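Local coordinates for protein cytosine deaminase (Klebsiella pneumoniae, PDB 4R85) that probably deaminates 5-methylcytosine by iron-dependent hydrolysis, as expected of an amidohydrolase-fold enzyme of the cytosine deaminase class, at residues A[89-92]-A[93-96]; A[341-344]-A[345-348]; A[380-383]-A[384-387]. All coordinates share one frame; numbering follows the deposited sequence.

Contact 1 (89-96) stands apart from the other two: its centre is 36 Å from that of contact 2 (341-348), with nearest atoms about 23 Å apart, and 37 Å from that of contact 3 (380-387). The side chain of I90 in contact 1 is about 12 Å from the bound 5-methylcytosine, too far to touch it. Contacts 1 and 2 lie on opposite sides of the chain's centre. Contacts 2 and 3 are neighbours, 10 Å between centres, and they touch: D380 OD2 of contact 3 lies 2.9 Å from L345 N of contact 2, a probable hydrogen bond. Contact 3 also reaches the second subunit through Y381 and R385.

Contact 1: residues A[89-92]-A[93-96]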
loop_
_atom_site.group_PDB
_atom_site.type_symbol
_atom_site.label_atom_id
_atom_site.label_comp_id
_atom_site.label_asym_id
_atom_site.label_seq_id
_atom_site.Cartn_x
_atom_site.Cartn_y
_atom_site.Cartn_z
ATOM N N SER A 89 24.564 -10.811 -19.006
ATOM C CA SER A 89 23.755 -11.774 -19.760
ATOM C C SER A 89 22.528 -11.157 -20.445
ATOM O O SER A 89 21.640 -11.876 -20.900
ATOM C CB SER A 89 23.333 -12.949 -18.874
ATOM O OG SER A 89 22.587 -12.506 -17.760
ATOM N N ILE A 90 22.475 -9.830 -20.516
ATOM C CA ILE A 90 21.402 -9.178 -21.258
ATOM C C ILE A 90 21.554 -9.434 -22.751
ATOM O O ILE A 90 22.643 -9.278 -23.307
ATOM C CB ILE A 90 21.400 -7.660 -21.052
ATOM C CG1 ILE A 90 21.053 -7.312 -19.611
ATOM C CG2 ILE A 90 20.403 -6.991 -21.993
ATOM C CD1 ILE A 90 21.017 -5.824 -19.378
ATOM N N THR A 91 20.465 -9.845 -23.394
ATOM C CA THR A 91 20.407 -9.888 -24.849
ATOM C C THR A 91 19.174 -9.099 -25.283
ATOM O O THR A 91 18.260 -8.884 -24.473
ATOM C CB THR A 91 20.281 -11.314 -25.380
ATOM O OG1 THR A 91 18.989 -11.829 -25.043
ATOM C CG2 THR A 91 21.379 -12.223 -24.806
ATOM N N PRO A 92 19.145 -8.652 -26.552
ATOM C CA PRO A 92 17.949 -7.973 -27.066
ATOM C C PRO A 92 16.690 -8.837 -26.959
ATOM O O PRO A 92 15.643 -8.324 -26.581
ATOM C CB PRO A 92 18.297 -7.716 -28.534
ATOM C CG PRO A 92 19.800 -7.630 -28.550
ATOM C CD PRO A 92 20.253 -8.636 -27.530
ATOM N N GLU A 93 16.784 -10.126 -27.270
ATOM C CA GLU A 93 15.600 -10.981 -27.203
ATOM C C GLU A 93 15.115 -11.201 -25.763
ATOM O O GLU A 93 13.911 -11.236 -25.498
ATOM C CB GLU A 93 15.838 -12.315 -27.904
ATOM C CG GLU A 93 14.571 -13.126 -28.093
ATOM C CD GLU A 93 13.410 -12.279 -28.601
ATOM O OE1 GLU A 93 13.562 -11.604 -29.645
ATOM O OE2 GLU A 93 12.347 -12.281 -27.945
ATOM N N ASP A 94 16.061 -11.349 -24.842
ATOM C CA ASP A 94 15.760 -11.433 -23.411
ATOM C C ASP A 94 15.035 -10.168 -22.937
ATOM O O ASP A 94 14.013 -10.234 -22.245
ATOM C CB ASP A 94 17.074 -11.638 -22.636
ATOM C CG ASP A 94 16.952 -11.335 -21.149
ATOM O OD1 ASP A 94 16.070 -11.918 -20.486
ATOM O OD2 ASP A 94 17.759 -10.521 -20.644
ATOM N N THR A 95 15.561 -9.014 -23.323
ATOM C CA THR A 95 14.984 -7.745 -22.903
ATOM C C THR A 95 13.579 -7.596 -23.463
ATOM O O THR A 95 12.647 -7.223 -22.748
ATOM C CB THR A 95 15.863 -6.580 -23.361
ATOM O OG1 THR A 95 17.166 -6.732 -22.786
ATOM C CG2 THR A 95 15.265 -5.224 -22.942
ATOM N N ARG A 96 13.433 -7.912 -24.743
ATOM C CA ARG A 96 12.145 -7.795 -25.414
ATOM C C ARG A 96 11.051 -8.594 -24.714
ATOM O O ARG A 96 9.955 -8.080 -24.475
ATOM C CB ARG A 96 12.266 -8.260 -26.861
ATOM C CG ARG A 96 10.951 -8.317 -27.599
ATOM C CD ARG A 96 11.165 -8.820 -29.022
ATOM N NE ARG A 96 9.895 -8.983 -29.714
ATOM C CZ ARG A 96 9.187 -10.105 -29.699
ATOM N NH1 ARG A 96 9.642 -11.162 -29.035
ATOM N NH2 ARG A 96 8.033 -10.175 -30.347
#
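T91 OG1 takes the backbone N-H of D94, with 3.0 Å from OG1 to N and an N-H...O angle of 158°. The first torsion of T91, chi1 69°, turns OG1 forward between its own N and carbonyl carbon, over the first turn of the helix. The hydroxyl also packs against D94 CB at 3.1 Å, and the two side chains meet at about a right angle. This is a classical N-cap: T91 sits just ahead of helix 92-108, which follows the loop from helix 76-87, and P92 opens the first turn. T95 adds a second side-chain bond to this first turn. Its OG1, placed beside the backbone N by a chi1 of -60°, donates to T91 O at 2.9 Å from above the carbonyl plane, while T95 N donates to the same oxygen, so two donors grip one carbonyl. I90 CG2 lies 3.3 Å from T95 OG1. E93 bends at chi2 and its OE2 accepts from R96 NH1 at 3.1 Å through the syn lone pair, close to the guanidinium plane; R96 NH2 pairs with E137. D94 turns its carboxylate to R98 and R86, and T95 packs on A127 and A130 of helix 126-137.

Contact 2: residues A[341-344]-A[345-348]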
loop_
_atom_site.group_PDB
_atom_site.type_symbol
_atom_site.label_atom_id
_atom_site.label_comp_id
_atom_site.label_asym_id
_atom_site.label_seq_id
_atom_site.Cartn_x
_atom_site.Cartn_y
_atom_site.Cartn_z
ATOM N N LEU A 341 -8.133 13.639 -1.168
ATOM C CA LEU A 341 -8.797 12.437 -1.683
ATOM C C LEU A 341 -9.777 12.705 -2.831
ATOM O O LEU A 341 -9.942 11.867 -3.717
ATOM C CB LEU A 341 -9.481 11.671 -0.541
ATOM C CG LEU A 341 -8.489 10.939 0.378
ATOM C CD1 LEU A 341 -9.172 10.377 1.619
ATOM C CD2 LEU A 341 -7.773 9.828 -0.372
ATOM N N GLN A 342 -10.412 13.872 -2.825
ATOM C CA GLN A 342 -11.342 14.238 -3.890
ATOM C C GLN A 342 -10.698 14.483 -5.260
ATOM O O GLN A 342 -11.392 14.471 -6.276
ATOM C CB GLN A 342 -12.169 15.460 -3.493
ATOM C CG GLN A 342 -13.308 15.139 -2.544
ATOM C CD GLN A 342 -14.463 16.114 -2.690
ATOM O OE1 GLN A 342 -15.626 15.712 -2.741
ATOM N NE2 GLN A 342 -14.143 17.405 -2.767
ATOM N N ARG A 343 -9.390 14.726 -5.288
ATOM C CA ARG A 343 -8.676 14.967 -6.550
ATOM C C ARG A 343 -7.410 14.113 -6.692
ATOM O O ARG A 343 -6.536 14.431 -7.506
ATOM C CB ARG A 343 -8.319 16.462 -6.708
ATOM C CG ARG A 343 -7.626 17.130 -5.503
ATOM C CD ARG A 343 -6.180 16.673 -5.274
ATOM N NE ARG A 343 -5.308 17.009 -6.398
ATOM C CZ ARG A 343 -4.229 17.780 -6.301
ATOM N NH1 ARG A 343 -3.506 18.053 -7.384
ATOM N NH2 ARG A 343 -3.870 18.273 -5.121
ATOM N N CYS A 344 -7.295 13.048 -5.904
ATOM C CA CYS A 344 -6.037 12.281 -5.869
ATOM C C CYS A 344 -5.689 11.600 -7.188
ATOM O O CYS A 344 -4.523 11.251 -7.430
ATOM C CB CYS A 344 -6.044 11.249 -4.737
ATOM S SG CYS A 344 -7.282 9.939 -4.930
ATOM N N LEU A 345 -6.672 11.408 -8.062
ATOM C CA LEU A 345 -6.353 10.767 -9.343
ATOM C C LEU A 345 -5.467 11.642 -10.247
ATOM O O LEU A 345 -4.839 11.131 -11.191
ATOM C CB LEU A 345 -7.619 10.300 -10.079
ATOM C CG LEU A 345 -8.305 9.059 -9.489
ATOM C CD1 LEU A 345 -9.560 8.683 -10.286
ATOM C CD2 LEU A 345 -7.330 7.874 -9.400
ATOM N N ASP A 346 -5.404 12.942 -9.948
ATOM C CA ASP A 346 -4.461 13.850 -10.616
ATOM C C ASP A 346 -3.042 13.271 -10.686
ATOM O O ASP A 346 -2.336 13.440 -11.683
ATOM C CB ASP A 346 -4.345 15.181 -9.867
ATOM C CG ASP A 346 -5.568 16.076 -10.014
ATOM O OD1 ASP A 346 -6.469 15.793 -10.839
ATOM O OD2 ASP A 346 -5.601 17.098 -9.293
ATOM N N PHE A 347 -2.617 12.619 -9.611
ATOM C CA PHE A 347 -1.219 12.204 -9.466
ATOM C C PHE A 347 -0.826 11.001 -10.311
ATOM O O PHE A 347 0.362 10.677 -10.417
ATOM C CB PHE A 347 -0.881 11.971 -7.989
ATOM C CG PHE A 347 -1.089 13.196 -7.142
ATOM C CD1 PHE A 347 -0.250 14.293 -7.282
ATOM C CD2 PHE A 347 -2.139 13.268 -6.242
ATOM C CE1 PHE A 347 -0.444 15.441 -6.525
ATOM C CE2 PHE A 347 -2.341 14.409 -5.485
ATOM C CZ PHE A 347 -1.493 15.496 -5.623
ATOM N N VAL A 348 -1.817 10.344 -10.914
ATOM C CA VAL A 348 -1.546 9.190 -11.768
ATOM C C VAL A 348 -2.213 9.306 -13.135
ATOM O O VAL A 348 -2.219 8.352 -13.911
ATOM C CB VAL A 348 -1.963 7.884 -11.101
ATOM C CG1 VAL A 348 -1.151 7.678 -9.813
ATOM C CG2 VAL A 348 -3.453 7.895 -10.817
#
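R343 curls forward over the turn that follows it to reach D346 and F347. From CB, which lies 3.8 Å from D346 OD2, the chain bends the same way at chi1, chi2 and chi3, and this coil brings the guanidinium over residues three and four further on. R343 CD passes D346 OD2 at 4.1 Å. NE then donates to D346 OD2 at 2.9 Å, approaching from above the carboxylate plane, and R343 NH1 meets D346 OD2 at 3.0 Å, using the oxygen's anti lone pair. The grip is therefore side-on with both nitrogens on one oxygen, and the two flat groups stand 74° apart. F347 CZ lies over one face of the guanidinium, displaced toward its rim, 3.6 Å from R343 CZ, with the ring plane turned 41° from the guanidinium. NH2 also lies near F347 CZ, but its salt bridge goes to D297. D346 OD1, in turn, pairs with R9. In the backbone, D346 N donates to R343 O and F347 N to C344 O, bonds of the 3-10 turn. The turn leaves helix 338-342 and leads on to helix 350-355. C344 faces helices 322-332 and 380-386, L345 packs on L326 and on L47 of strand 47-57, and the backbones of F347 and V348 bond to F305 and V53, tying the turn to strands 303-305 and 47-57.

Contact 3: residues A[380-383]-A[384-387]; sequences DYEA and VRRQ
R385 and E382 extend alongside each other in one direction, with their guanidinium and carboxylate planes 54° apart. R386 CG sits over one face of the R385 guanidinium, 3.5 Å above the plane and off centre. At the edge stand E382 OE1 and, on the tyrosine side, Y381 CE2. The R386 guanidinium also has E382 OE1 at its edge, with 34° between its plane and the carboxylate. The Y381 ring meets R385 CD obliquely, and Y381 OH lies 3.7 Å from that methylene.

E382 OE1 does most of the work. It accepts from R385 NH1 at 2.9 Å through its syn lone pair, and more weakly from R386 NE at 3.4 Å. A further weak bond, also 3.4 Å, runs from R385 NE to E382 OE2. E382 bends at chi2, leaning its carboxylate forward along the helix toward R385 and R386. R385 leaves with CG opposite its own N, chi1 -172°, and bends only at chi3, which swings NE and NH1 toward the glutamate. Two positive groups share one carboxylate, an arrangement that would be expected to hold E382 ionised.

The strongest polar partners of Y381 and R385 are on the second subunit: Y381 OH bonds to its P316 O and R385 NH2 to its G318 O. At the far end Q387 leaves the helix with positive phi, and its NE2 donates to V384 O at 3.1 Å, in the carbonyl plane on a lone pair, and to L323 O. The backbone keeps i to i+4 bonds, as in R386 N to E382 O. The whole is an intrahelical salt-bridge network beside the subunit interface, with i to i+3 and i to i+4 spacing on the short helix 380-386, which links strands 372-375 and 390-395.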
loop_
_atom_site.group_PDB
_atom_site.type_symbol
_atom_site.label_atom_id
_atom_site.label_comp_id
_atom_site.label_asym_id
_atom_site.label_seq_id
_atom_site.Cartn_x
_atom_site.Cartn_y
_atom_site.Cartn_z
ATOM N N ASP A 380 -12.885 9.905 -7.321
ATOM C CA ASP A 380 -11.475 9.678 -6.962
ATOM C C ASP A 380 -11.319 8.920 -5.641
ATOM O O ASP A 380 -10.528 7.989 -5.537
ATOM C CB ASP A 380 -10.716 11.006 -6.825
ATOM C CG ASP A 380 -10.456 11.692 -8.156
ATOM O OD1 ASP A 380 -11.305 11.608 -9.071
ATOM O OD2 ASP A 380 -9.394 12.348 -8.269
ATOM N N TYR A 381 -12.068 9.349 -4.630
ATOM C CA TYR A 381 -12.006 8.758 -3.296
ATOM C C TYR A 381 -12.315 7.265 -3.309
ATOM O O TYR A 381 -11.574 6.460 -2.744
ATOM C CB TYR A 381 -12.993 9.473 -2.372
ATOM C CG TYR A 381 -13.177 8.801 -1.033
ATOM C CD1 TYR A 381 -12.232 8.949 -0.027
ATOM C CD2 TYR A 381 -14.299 8.022 -0.771
ATOM C CE1 TYR A 381 -12.396 8.346 1.201
ATOM C CE2 TYR A 381 -14.474 7.411 0.457
ATOM C CZ TYR A 381 -13.517 7.581 1.440
ATOM O OH TYR A 381 -13.684 6.982 2.667
ATOM N N GLU A 382 -13.418 6.896 -3.952
ATOM C CA GLU A 382 -13.791 5.490 -4.034
ATOM C C GLU A 382 -12.797 4.689 -4.872
ATOM O O GLU A 382 -12.521 3.530 -4.569
ATOM C CB GLU A 382 -15.219 5.347 -4.568
ATOM C CG GLU A 382 -16.255 5.795 -3.553
ATOM C CD GLU A 382 -16.259 4.900 -2.317
ATOM O OE1 GLU A 382 -16.216 3.663 -2.483
ATOM O OE2 GLU A 382 -16.296 5.423 -1.186
ATOM N N ALA A 383 -12.253 5.311 -5.913
ATOM C CA ALA A 383 -11.271 4.637 -6.758
ATOM C C ALA A 383 -10.074 4.159 -5.938
ATOM O O ALA A 383 -9.678 2.994 -6.037
ATOM C CB ALA A 383 -10.822 5.547 -7.907
ATOM N N VAL A 384 -9.518 5.035 -5.103
ATOM C CA VAL A 384 -8.347 4.656 -4.308
ATOM C C VAL A 384 -8.719 3.784 -3.101
ATOM O O VAL A 384 -7.979 2.860 -2.733
ATOM C CB VAL A 384 -7.462 5.880 -3.897
ATOM C CG1 VAL A 384 -8.099 6.702 -2.792
ATOM C CG2 VAL A 384 -6.059 5.398 -3.458
ATOM N N ARG A 385 -9.876 4.051 -2.505
ATOM C CA ARG A 385 -10.289 3.288 -1.335
ATOM C C ARG A 385 -10.553 1.838 -1.695
ATOM O O ARG A 385 -10.179 0.935 -0.943
ATOM C CB ARG A 385 -11.547 3.859 -0.686
ATOM C CG ARG A 385 -11.862 3.173 0.638
ATOM C CD ARG A 385 -13.175 3.648 1.246
ATOM N NE ARG A 385 -14.331 3.232 0.457
ATOM C CZ ARG A 385 -14.894 2.024 0.508
ATOM N NH1 ARG A 385 -15.950 1.748 -0.255
ATOM N NH2 ARG A 385 -14.408 1.086 1.314
ATOM N N ARG A 386 -11.215 1.631 -2.832
ATOM C CA ARG A 386 -11.589 0.290 -3.268
ATOM C C ARG A 386 -10.556 -0.369 -4.180
ATOM O O ARG A 386 -10.711 -1.536 -4.525
ATOM C CB ARG A 386 -12.940 0.318 -3.982
ATOM C CG ARG A 386 -14.052 0.913 -3.137
ATOM C CD ARG A 386 -15.373 0.214 -3.383
ATOM N NE ARG A 386 -16.161 0.839 -4.436
ATOM C CZ ARG A 386 -16.421 0.277 -5.615
ATOM N NH1 ARG A 386 -17.162 0.924 -6.508
ATOM N NH2 ARG A 386 -15.947 -0.930 -5.903
ATOM N N GLN A 387 -9.522 0.379 -4.568
ATOM C CA GLN A 387 -8.578 -0.060 -5.593
ATOM C C GLN A 387 -9.358 -0.508 -6.826
ATOM O O GLN A 387 -9.234 -1.652 -7.274
ATOM C CB GLN A 387 -7.683 -1.182 -5.058
ATOM C CG GLN A 387 -6.755 -0.733 -3.933
ATOM C CD GLN A 387 -5.620 0.133 -4.442
ATOM O OE1 GLN A 387 -4.676 -0.366 -5.053
ATOM N NE2 GLN A 387 -5.716 1.441 -4.215
#